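Local coordinates for UDP-glucose 6-dehydrogenase (Pyrobaculum islandicum, PDB 3VTF), which probably catalyses the NAD-dependent two-step oxidation of UDP-glucose to UDP-glucuronate, a nucleotide-sugar precursor, at residues A41-Y50 / R84-A94; S23-G33 / A94-V105. All blocks are in the same frame, centred on the assembly; numbering follows the deposited sequence.

Contact 1: A41-Y50 / R84-A94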
loop_
_atom_site.group_PDB
_atom_site.type_symbol
_atom_site.label_atom_id
_atom_site.label_comp_id
_atom_site.label_asym_id
_atom_site.label_seq_id
_atom_site.Cartn_x
_atom_site.Cartn_y
_atom_site.Cartn_z
ATOM N N ALA A 41 -31.111 9.715 -11.003
ATOM C CA ALA A 41 -32.234 10.623 -11.323
ATOM C C ALA A 41 -31.738 12.063 -11.496
ATOM O O ALA A 41 -32.155 12.780 -12.439
ATOM C CB ALA A 41 -33.322 10.555 -10.237
ATOM N N LEU A 42 -30.773 12.478 -10.662
ATOM C CA LEU A 42 -30.273 13.848 -10.738
ATOM C C LEU A 42 -29.371 14.003 -11.904
ATOM O O LEU A 42 -29.220 15.110 -12.384
ATOM C CB LEU A 42 -29.539 14.277 -9.439
ATOM C CG LEU A 42 -30.422 14.406 -8.161
ATOM C CD1 LEU A 42 -29.515 14.745 -6.935
ATOM C CD2 LEU A 42 -31.548 15.393 -8.397
ATOM N N LEU A 43 -28.732 12.925 -12.387
ATOM C CA LEU A 43 -27.960 13.020 -13.631
ATOM C C LEU A 43 -28.850 13.179 -14.847
ATOM O O LEU A 43 -28.356 13.516 -15.900
ATOM C CB LEU A 43 -27.068 11.758 -13.862
ATOM C CG LEU A 43 -25.862 11.639 -12.954
ATOM C CD1 LEU A 43 -25.106 10.329 -13.336
ATOM C CD2 LEU A 43 -24.975 12.874 -13.087
ATOM N N GLY A 44 -30.140 12.861 -14.742
ATOM C CA GLY A 44 -30.996 13.066 -15.924
ATOM C C GLY A 44 -31.680 11.761 -16.390
ATOM O O GLY A 44 -32.341 11.776 -17.415
ATOM N N HIS A 45 -31.634 10.690 -15.592
ATOM C CA HIS A 45 -32.261 9.413 -15.956
ATOM C C HIS A 45 -33.540 9.236 -15.239
ATOM O O HIS A 45 -33.771 9.816 -14.231
ATOM C CB HIS A 45 -31.300 8.226 -15.654
ATOM C CG HIS A 45 -30.002 8.304 -16.432
ATOM N ND1 HIS A 45 -29.966 8.451 -17.812
ATOM C CD2 HIS A 45 -28.687 8.329 -15.988
ATOM C CE1 HIS A 45 -28.661 8.555 -18.210
ATOM N NE2 HIS A 45 -27.875 8.473 -17.087
ATOM N N ARG A 46 -34.374 8.380 -15.761
ATOM C CA ARG A 46 -35.613 7.959 -15.137
ATOM C C ARG A 46 -35.276 6.732 -14.354
ATOM O O ARG A 46 -34.645 5.766 -14.896
ATOM C CB ARG A 46 -36.663 7.620 -16.240
ATOM C CG ARG A 46 -38.010 7.145 -15.693
ATOM C CD ARG A 46 -38.807 6.541 -16.835
ATOM N NE ARG A 46 -39.987 5.836 -16.329
ATOM C CZ ARG A 46 -40.104 4.525 -16.310
ATOM N NH1 ARG A 46 -39.127 3.784 -16.800
ATOM N NH2 ARG A 46 -41.197 3.977 -15.805
ATOM N N VAL A 47 -35.607 6.774 -13.071
ATOM C CA VAL A 47 -35.170 5.725 -12.147
ATOM C C VAL A 47 -36.363 5.172 -11.372
ATOM O O VAL A 47 -37.255 5.928 -10.863
ATOM C CB VAL A 47 -34.123 6.248 -11.125
ATOM C CG1 VAL A 47 -33.737 5.177 -10.075
ATOM C CG2 VAL A 47 -32.908 6.784 -11.845
ATOM N N VAL A 48 -36.401 3.855 -11.261
ATOM C CA VAL A 48 -37.390 3.198 -10.433
ATOM C C VAL A 48 -36.668 2.333 -9.392
ATOM O O VAL A 48 -35.956 1.386 -9.746
ATOM C CB VAL A 48 -38.374 2.308 -11.283
ATOM C CG1 VAL A 48 -39.439 1.725 -10.351
ATOM C CG2 VAL A 48 -39.018 3.107 -12.432
ATOM N N GLY A 49 -36.841 2.629 -8.115
ATOM C CA GLY A 49 -36.170 1.875 -7.063
ATOM C C GLY A 49 -37.084 0.887 -6.388
ATOM O O GLY A 49 -38.326 0.993 -6.495
ATOM N N TYR A 50 -36.476 -0.066 -5.693
ATOM C CA TYR A 50 -37.262 -1.031 -4.893
ATOM C C TYR A 50 -36.359 -1.564 -3.832
ATOM O O TYR A 50 -35.142 -1.773 -4.079
ATOM C CB TYR A 50 -37.826 -2.149 -5.807
ATOM C CG TYR A 50 -38.627 -3.128 -5.006
ATOM C CD1 TYR A 50 -39.963 -2.822 -4.625
ATOM C CD2 TYR A 50 -38.047 -4.303 -4.528
ATOM C CE1 TYR A 50 -40.705 -3.728 -3.835
ATOM C CE2 TYR A 50 -38.778 -5.204 -3.717
ATOM C CZ TYR A 50 -40.115 -4.882 -3.400
ATOM O OH TYR A 50 -40.868 -5.748 -2.636
ATOM N N ARG A 84 -38.409 12.427 -11.856
ATOM C CA ARG A 84 -37.647 11.315 -12.475
ATOM C C ARG A 84 -37.424 10.065 -11.583
ATOM O O ARG A 84 -37.078 8.987 -12.106
ATOM C CB ARG A 84 -36.309 11.810 -13.078
ATOM C CG ARG A 84 -36.489 12.816 -14.196
ATOM C CD ARG A 84 -35.266 12.914 -15.055
ATOM N NE ARG A 84 -34.219 13.528 -14.249
ATOM C CZ ARG A 84 -33.970 14.818 -14.194
ATOM N NH1 ARG A 84 -34.630 15.673 -14.978
ATOM N NH2 ARG A 84 -33.016 15.238 -13.358
ATOM N N LEU A 85 -37.650 10.184 -10.273
ATOM C CA LEU A 85 -37.457 9.076 -9.359
ATOM C C LEU A 85 -38.747 8.578 -8.812
ATOM O O LEU A 85 -39.471 9.359 -8.202
ATOM C CB LEU A 85 -36.609 9.547 -8.132
ATOM C CG LEU A 85 -36.334 8.583 -6.971
ATOM C CD1 LEU A 85 -35.673 7.261 -7.530
ATOM C CD2 LEU A 85 -35.358 9.248 -5.970
ATOM N N SER A 86 -39.011 7.267 -8.872
ATOM C CA SER A 86 -40.197 6.722 -8.244
ATOM C C SER A 86 -39.831 5.402 -7.636
ATOM O O SER A 86 -38.706 4.880 -7.846
ATOM C CB SER A 86 -41.334 6.508 -9.299
ATOM O OG SER A 86 -40.876 5.670 -10.368
ATOM N N PHE A 87 -40.759 4.812 -6.895
ATOM C CA PHE A 87 -40.485 3.495 -6.334
ATOM C C PHE A 87 -41.577 2.478 -6.664
ATOM O O PHE A 87 -42.783 2.849 -6.664
ATOM C CB PHE A 87 -40.291 3.611 -4.814
ATOM C CG PHE A 87 -39.186 4.522 -4.450
ATOM C CD1 PHE A 87 -37.865 4.035 -4.354
ATOM C CD2 PHE A 87 -39.407 5.902 -4.325
ATOM C CE1 PHE A 87 -36.818 4.918 -4.072
ATOM C CE2 PHE A 87 -38.354 6.785 -4.020
ATOM C CZ PHE A 87 -37.067 6.294 -3.884
ATOM N N ALA A 88 -41.193 1.209 -6.915
ATOM C CA ALA A 88 -42.186 0.218 -7.429
ATOM C C ALA A 88 -42.800 -0.520 -6.256
ATOM O O ALA A 88 -42.267 -0.481 -5.164
ATOM C CB ALA A 88 -41.580 -0.797 -8.429
ATOM N N GLU A 89 -43.904 -1.240 -6.523
ATOM C CA GLU A 89 -44.518 -2.122 -5.515
ATOM C C GLU A 89 -43.859 -3.476 -5.507
ATOM O O GLU A 89 -44.056 -4.256 -4.570
ATOM C CB GLU A 89 -46.039 -2.307 -5.827
ATOM C CG GLU A 89 -46.824 -1.030 -5.706
ATOM C CD GLU A 89 -46.733 -0.490 -4.286
ATOM O OE1 GLU A 89 -46.784 -1.269 -3.301
ATOM O OE2 GLU A 89 -46.577 0.737 -4.147
ATOM N N SER A 90 -43.033 -3.799 -6.531
ATOM C CA SER A 90 -42.332 -5.090 -6.453
ATOM C C SER A 90 -41.040 -5.004 -7.279
ATOM O O SER A 90 -40.935 -4.115 -8.097
ATOM C CB SER A 90 -43.200 -6.262 -6.996
ATOM O OG SER A 90 -43.302 -6.166 -8.372
ATOM N N ALA A 91 -40.095 -5.884 -7.000
ATOM C CA ALA A 91 -38.812 -5.889 -7.793
ATOM C C ALA A 91 -39.150 -6.094 -9.241
ATOM O O ALA A 91 -38.693 -5.343 -10.117
ATOM C CB ALA A 91 -37.894 -7.014 -7.304
ATOM N N GLU A 92 -40.046 -7.048 -9.516
ATOM C CA GLU A 92 -40.365 -7.384 -10.934
ATOM C C GLU A 92 -40.964 -6.241 -11.701
ATOM O O GLU A 92 -40.649 -6.011 -12.892
ATOM C CB GLU A 92 -41.326 -8.582 -10.987
ATOM C CG GLU A 92 -40.727 -9.882 -10.481
ATOM C CD GLU A 92 -40.723 -10.068 -8.956
ATOM O OE1 GLU A 92 -41.110 -9.166 -8.122
ATOM O OE2 GLU A 92 -40.296 -11.174 -8.550
ATOM N N GLU A 93 -41.819 -5.464 -11.034
ATOM C CA GLU A 93 -42.388 -4.310 -11.749
ATOM C C GLU A 93 -41.325 -3.227 -11.982
ATOM O O GLU A 93 -41.427 -2.526 -12.989
ATOM C CB GLU A 93 -43.528 -3.674 -10.964
ATOM C CG GLU A 93 -44.789 -4.545 -10.832
ATOM C CD GLU A 93 -45.647 -4.035 -9.670
ATOM O OE1 GLU A 93 -46.071 -2.845 -9.706
ATOM O OE2 GLU A 93 -45.803 -4.774 -8.673
ATOM N N ALA A 94 -40.389 -3.023 -11.024
ATOM C CA ALA A 94 -39.284 -2.029 -11.264
ATOM C C ALA A 94 -38.513 -2.435 -12.516
ATOM O O ALA A 94 -38.265 -1.634 -13.431
ATOM C CB ALA A 94 -38.347 -1.967 -10.086
HETATM O O HOH W 1 -39.343 7.076 -12.557
#
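Arg84, just before edge strand 85-87, runs its side chain along the backbone that follows helix 31-43. Its CB, CG and CD all pass along His45 O, CB nearest at 3.4 Å. A bend at chi3 (-69°) then turns the guanidinium to the helix end, where NE and NH2 grip Ala41 O side-on, each at 2.8 Å, with the oxygen near the guanidinium plane and facing CZ. Arginine suits the place, with a long aliphatic part and N-H groups at its tip. Gly44 CA covers one face of the guanidinium. Gly44 N donates to Ala41 O too, so three N-H groups share this carbonyl; the positive phi of Gly44, easy for glycine, closes the helix in a Schellman motif.

Beyond it the strands run parallel: Val47 N bonds to Arg84 O, Ser86 N to Val47 O, Gly49 N to Ser86 O and Ala88 N to Gly49 O. Lacking a side chain, Gly49 leaves space for the Phe87 ring, whose CD1 lies 3.7 Å from Gly49 O. Val47 CG1 meets Leu85 CD1 at 3.8 Å on the face covered by helices 31-43 and 72-81. On the other face Val48 CG1 touches the small methyls of both Ala88 and Ala94. Tyr50 lays its ring flat over the Ser90-Ala91 peptide, with Ala91 N 3.4 Å above the ring plane and Ala88 O at the ring edge.

Polar grip is thus concentrated on backbone: Ala41 O, shared by three donors, would be well stabilised, whereas His45 O, buried beside the aliphatic part of Arg84, has no hydrogen-bonding partner in the model.

Contact 2: S23-G33 / A94-V105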
loop_
_atom_site.group_PDB
_atom_site.type_symbol
_atom_site.label_atom_id
_atom_site.label_comp_id
_atom_site.label_asym_id
_atom_site.label_seq_id
_atom_site.Cartn_x
_atom_site.Cartn_y
_atom_site.Cartn_z
ATOM N N SER A 23 -33.736 4.530 -18.780
ATOM C CA SER A 23 -34.709 4.061 -17.767
ATOM C C SER A 23 -34.035 2.967 -16.976
ATOM O O SER A 23 -33.675 1.922 -17.536
ATOM C CB SER A 23 -36.033 3.489 -18.390
ATOM O OG SER A 23 -36.522 4.470 -19.292
ATOM N N LEU A 24 -33.781 3.251 -15.707
ATOM C CA LEU A 24 -32.934 2.403 -14.872
ATOM C C LEU A 24 -33.701 2.040 -13.646
ATOM O O LEU A 24 -34.391 2.885 -13.007
ATOM C CB LEU A 24 -31.691 3.203 -14.395
ATOM C CG LEU A 24 -30.900 3.869 -15.509
ATOM C CD1 LEU A 24 -29.737 4.728 -14.955
ATOM C CD2 LEU A 24 -30.386 2.871 -16.599
ATOM N N SER A 25 -33.525 0.815 -13.228
ATOM C CA SER A 25 -34.055 0.407 -11.922
ATOM C C SER A 25 -32.913 0.087 -10.950
ATOM O O SER A 25 -31.818 -0.262 -11.377
ATOM C CB SER A 25 -35.061 -0.779 -12.080
ATOM O OG SER A 25 -34.621 -1.750 -12.999
ATOM N N VAL A 26 -33.161 0.214 -9.652
ATOM C CA VAL A 26 -32.195 -0.176 -8.641
ATOM C C VAL A 26 -32.886 -1.083 -7.621
ATOM O O VAL A 26 -33.983 -0.714 -7.122
ATOM C CB VAL A 26 -31.689 1.067 -7.876
ATOM C CG1 VAL A 26 -30.670 0.629 -6.828
ATOM C CG2 VAL A 26 -31.074 2.052 -8.882
ATOM N N LEU A 27 -32.304 -2.274 -7.363
ATOM C CA LEU A 27 -32.859 -3.211 -6.337
ATOM C C LEU A 27 -31.913 -3.230 -5.167
ATOM O O LEU A 27 -30.729 -3.604 -5.303
ATOM C CB LEU A 27 -32.979 -4.634 -6.910
ATOM C CG LEU A 27 -33.885 -4.723 -8.147
ATOM C CD1 LEU A 27 -33.982 -6.222 -8.496
ATOM C CD2 LEU A 27 -35.301 -4.160 -7.785
ATOM N N GLY A 28 -32.419 -2.844 -3.995
ATOM C CA GLY A 28 -31.609 -2.825 -2.807
ATOM C C GLY A 28 -31.309 -1.372 -2.526
ATOM O O GLY A 28 -30.549 -0.706 -3.248
ATOM N N LEU A 29 -31.877 -0.870 -1.457
ATOM C CA LEU A 29 -31.752 0.558 -1.169
ATOM C C LEU A 29 -31.024 0.809 0.142
ATOM O O LEU A 29 -31.493 1.629 0.894
ATOM C CB LEU A 29 -33.121 1.269 -1.221
ATOM C CG LEU A 29 -33.837 1.200 -2.604
ATOM C CD1 LEU A 29 -35.322 1.655 -2.546
ATOM C CD2 LEU A 29 -33.067 1.977 -3.692
ATOM N N GLY A 30 -29.873 0.130 0.385
ATOM C CA GLY A 30 -28.931 0.515 1.440
ATOM C C GLY A 30 -28.270 1.819 0.961
ATOM O O GLY A 30 -28.679 2.471 -0.043
ATOM N N TYR A 31 -27.176 2.204 1.590
ATOM C CA TYR A 31 -26.631 3.462 1.164
ATOM C C TYR A 31 -26.135 3.466 -0.318
ATOM O O TYR A 31 -26.203 4.490 -1.013
ATOM C CB TYR A 31 -25.626 4.032 2.178
ATOM C CG TYR A 31 -24.269 3.626 1.908
ATOM C CD1 TYR A 31 -23.439 4.440 1.147
ATOM C CD2 TYR A 31 -23.764 2.385 2.391
ATOM C CE1 TYR A 31 -22.134 4.051 0.845
ATOM C CE2 TYR A 31 -22.451 1.971 2.120
ATOM C CZ TYR A 31 -21.637 2.804 1.340
ATOM O OH TYR A 31 -20.326 2.398 1.085
ATOM N N VAL A 32 -25.591 2.353 -0.777
ATOM C CA VAL A 32 -25.182 2.263 -2.222
ATOM C C VAL A 32 -26.403 2.401 -3.160
ATOM O O VAL A 32 -26.431 3.256 -4.032
ATOM C CB VAL A 32 -24.424 0.950 -2.531
ATOM C CG1 VAL A 32 -24.132 0.849 -4.036
ATOM C CG2 VAL A 32 -23.072 0.986 -1.831
ATOM N N GLY A 33 -27.413 1.596 -2.941
ATOM C CA GLY A 33 -28.595 1.596 -3.803
ATOM C C GLY A 33 -29.286 2.964 -3.775
ATOM O O GLY A 33 -29.639 3.477 -4.807
ATOM N N ALA A 94 -40.389 -3.023 -11.024
ATOM C CA ALA A 94 -39.284 -2.029 -11.264
ATOM C C ALA A 94 -38.513 -2.435 -12.516
ATOM O O ALA A 94 -38.265 -1.634 -13.431
ATOM C CB ALA A 94 -38.347 -1.967 -10.086
ATOM N N VAL A 95 -38.145 -3.711 -12.558
ATOM C CA VAL A 95 -37.403 -4.238 -13.706
ATOM C C VAL A 95 -38.182 -4.047 -15.026
ATOM O O VAL A 95 -37.610 -3.606 -16.083
ATOM C CB VAL A 95 -37.086 -5.725 -13.469
ATOM C CG1 VAL A 95 -36.397 -6.307 -14.674
ATOM C CG2 VAL A 95 -36.178 -5.848 -12.233
ATOM N N ALA A 96 -39.468 -4.436 -15.019
ATOM C CA ALA A 96 -40.210 -4.494 -16.320
ATOM C C ALA A 96 -40.412 -3.108 -16.869
ATOM O O ALA A 96 -40.550 -2.934 -18.073
ATOM C CB ALA A 96 -41.547 -5.225 -16.178
ATOM N N ALA A 97 -40.319 -2.095 -16.004
ATOM C CA ALA A 97 -40.586 -0.738 -16.412
ATOM C C ALA A 97 -39.264 -0.023 -16.894
ATOM O O ALA A 97 -39.281 1.125 -17.353
ATOM C CB ALA A 97 -41.287 0.034 -15.241
ATOM N N THR A 98 -38.133 -0.716 -16.864
ATOM C CA THR A 98 -36.862 -0.067 -17.197
ATOM C C THR A 98 -36.049 -0.886 -18.234
ATOM O O THR A 98 -36.504 -1.905 -18.676
ATOM C CB THR A 98 -36.036 0.159 -15.887
ATOM O OG1 THR A 98 -35.855 -1.089 -15.243
ATOM C CG2 THR A 98 -36.806 1.097 -14.838
ATOM N N ASP A 99 -34.834 -0.447 -18.587
ATOM C CA ASP A 99 -34.006 -1.172 -19.536
ATOM C C ASP A 99 -32.724 -1.721 -18.924
ATOM O O ASP A 99 -32.095 -2.595 -19.504
ATOM C CB ASP A 99 -33.636 -0.280 -20.649
ATOM C CG ASP A 99 -34.852 0.020 -21.553
ATOM O OD1 ASP A 99 -35.658 -0.906 -21.765
ATOM O OD2 ASP A 99 -34.944 1.158 -22.004
ATOM N N ALA A 100 -32.340 -1.216 -17.740
ATOM C CA ALA A 100 -31.234 -1.842 -16.999
ATOM C C ALA A 100 -31.500 -1.789 -15.512
ATOM O O ALA A 100 -32.162 -0.843 -15.021
ATOM C CB ALA A 100 -29.941 -1.043 -17.329
ATOM N N THR A 101 -31.084 -2.837 -14.777
ATOM C CA THR A 101 -31.376 -2.911 -13.325
ATOM C C THR A 101 -30.010 -3.016 -12.611
ATOM O O THR A 101 -29.194 -3.900 -12.955
ATOM C CB THR A 101 -32.170 -4.181 -12.987
ATOM O OG1 THR A 101 -33.453 -4.056 -13.616
ATOM C CG2 THR A 101 -32.378 -4.375 -11.405
ATOM N N PHE A 102 -29.741 -2.064 -11.703
ATOM C CA PHE A 102 -28.566 -2.178 -10.821
ATOM C C PHE A 102 -28.888 -3.021 -9.597
ATOM O O PHE A 102 -29.741 -2.663 -8.763
ATOM C CB PHE A 102 -28.142 -0.755 -10.389
ATOM C CG PHE A 102 -27.581 0.019 -11.577
ATOM C CD1 PHE A 102 -26.202 0.129 -11.740
ATOM C CD2 PHE A 102 -28.420 0.614 -12.522
ATOM C CE1 PHE A 102 -25.679 0.765 -12.835
ATOM C CE2 PHE A 102 -27.887 1.262 -13.633
ATOM C CZ PHE A 102 -26.528 1.344 -13.791
ATOM N N ILE A 103 -28.186 -4.138 -9.429
ATOM C CA ILE A 103 -28.430 -4.919 -8.228
ATOM C C ILE A 103 -27.473 -4.388 -7.193
ATOM O O ILE A 103 -26.215 -4.459 -7.370
ATOM C CB ILE A 103 -28.169 -6.422 -8.493
ATOM C CG1 ILE A 103 -29.205 -6.937 -9.528
ATOM C CG2 ILE A 103 -28.120 -7.250 -7.177
ATOM C CD1 ILE A 103 -28.855 -8.376 -9.981
ATOM N N ALA A 104 -28.045 -3.942 -6.065
ATOM C CA ALA A 104 -27.228 -3.319 -5.013
ATOM C C ALA A 104 -27.566 -3.888 -3.665
ATOM O O ALA A 104 -27.410 -3.203 -2.663
ATOM C CB ALA A 104 -27.408 -1.769 -4.995
ATOM N N VAL A 105 -28.029 -5.152 -3.595
ATOM C CA VAL A 105 -28.382 -5.751 -2.289
ATOM C C VAL A 105 -27.112 -6.179 -1.548
ATOM O O VAL A 105 -25.974 -6.210 -2.111
ATOM C CB VAL A 105 -29.289 -6.972 -2.519
ATOM C CG1 VAL A 105 -30.536 -6.450 -3.206
ATOM C CG2 VAL A 105 -28.614 -7.976 -3.504
HETATM O O HOH W 2 -33.204 3.117 -21.232
HETATM O O HOH W 3 -27.644 -0.748 -1.248
#
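Ser25 OG is gripped by two threonines of segment 94-105: Thr98 OG1 lies 2.6 Å from it, with either hydroxyl able to donate, and Thr101 OG1 approaches at 2.7 Å, though the placement of that threonine oxygen is less sure. The cluster lies on one face of the sheet of a Rossmann fold, where central strand 23-27 pairs in parallel with strand 100-103. Small hydroxyl side chains suit the site, because helix 91-96 ends here: Ser25 CB rests 3.6 Å from Ala94 O, and Thr98 OG1 is within bonding distance of the carbonyls of both Ala94 and Val95.

Main-chain bonds continue the pairing, from Ser25 N to Ala100 O, Phe102 N to Ser25 O, Leu27 N to Phe102 O and Ala104 N to Leu27 O. With chi1 at -66°, Thr101 points OG1 at the serine and CG2 at Leu27, whose CG it meets at 3.6 Å; Val127 of helix 118-134 covers this apolar patch. On the opposite face the Phe102 ring has Ser25 O at its edge, in plane, and its CE2 packs 4.1 Å from Leu24 CD1. Helix 199-208 lies over that face, touching Leu24, Ala100 and Phe102.

At the C-terminal end of the strands, Gly28, Gly30 and Gly33 match the GxGxxG pattern, consistent with a dinucleotide-binding turn. Glycine at 28 lets the chain pass close to Val105 CG1. Gly33, where a side chain would run into Gly28 O, packs its CA 3.8 Å from Ala104 CB. A water joins the two segments here, accepting from Gly33 N at 2.9 Å and donating to Ala104 O at 2.8 Å.

How the contacts relate
Contacts 1 and 2 are neighbouring slices of the parallel part of one mixed sheet, with centres about 7 Å apart. Strand 46-50 lies between the edge strand 85-87 and strand 23-27, and Arg46 O lies 2.8 Å from Leu24 N, a probable hydrogen bond. The Arg46 side chain bridges further, its NH1 lying 2.7 Å from Ala97 O. Ala94, at the start of one segment and the end of another, serves both. Both contacts lead toward the predicted NAD site: Asp51, which follows Tyr50, accepts from Leu29 N through its OD1. Segment 23-33 of contact 2 also carries Tyr31, which touches the bound UDP-glucose, and the Val32 side chain lies about 6 Å from it.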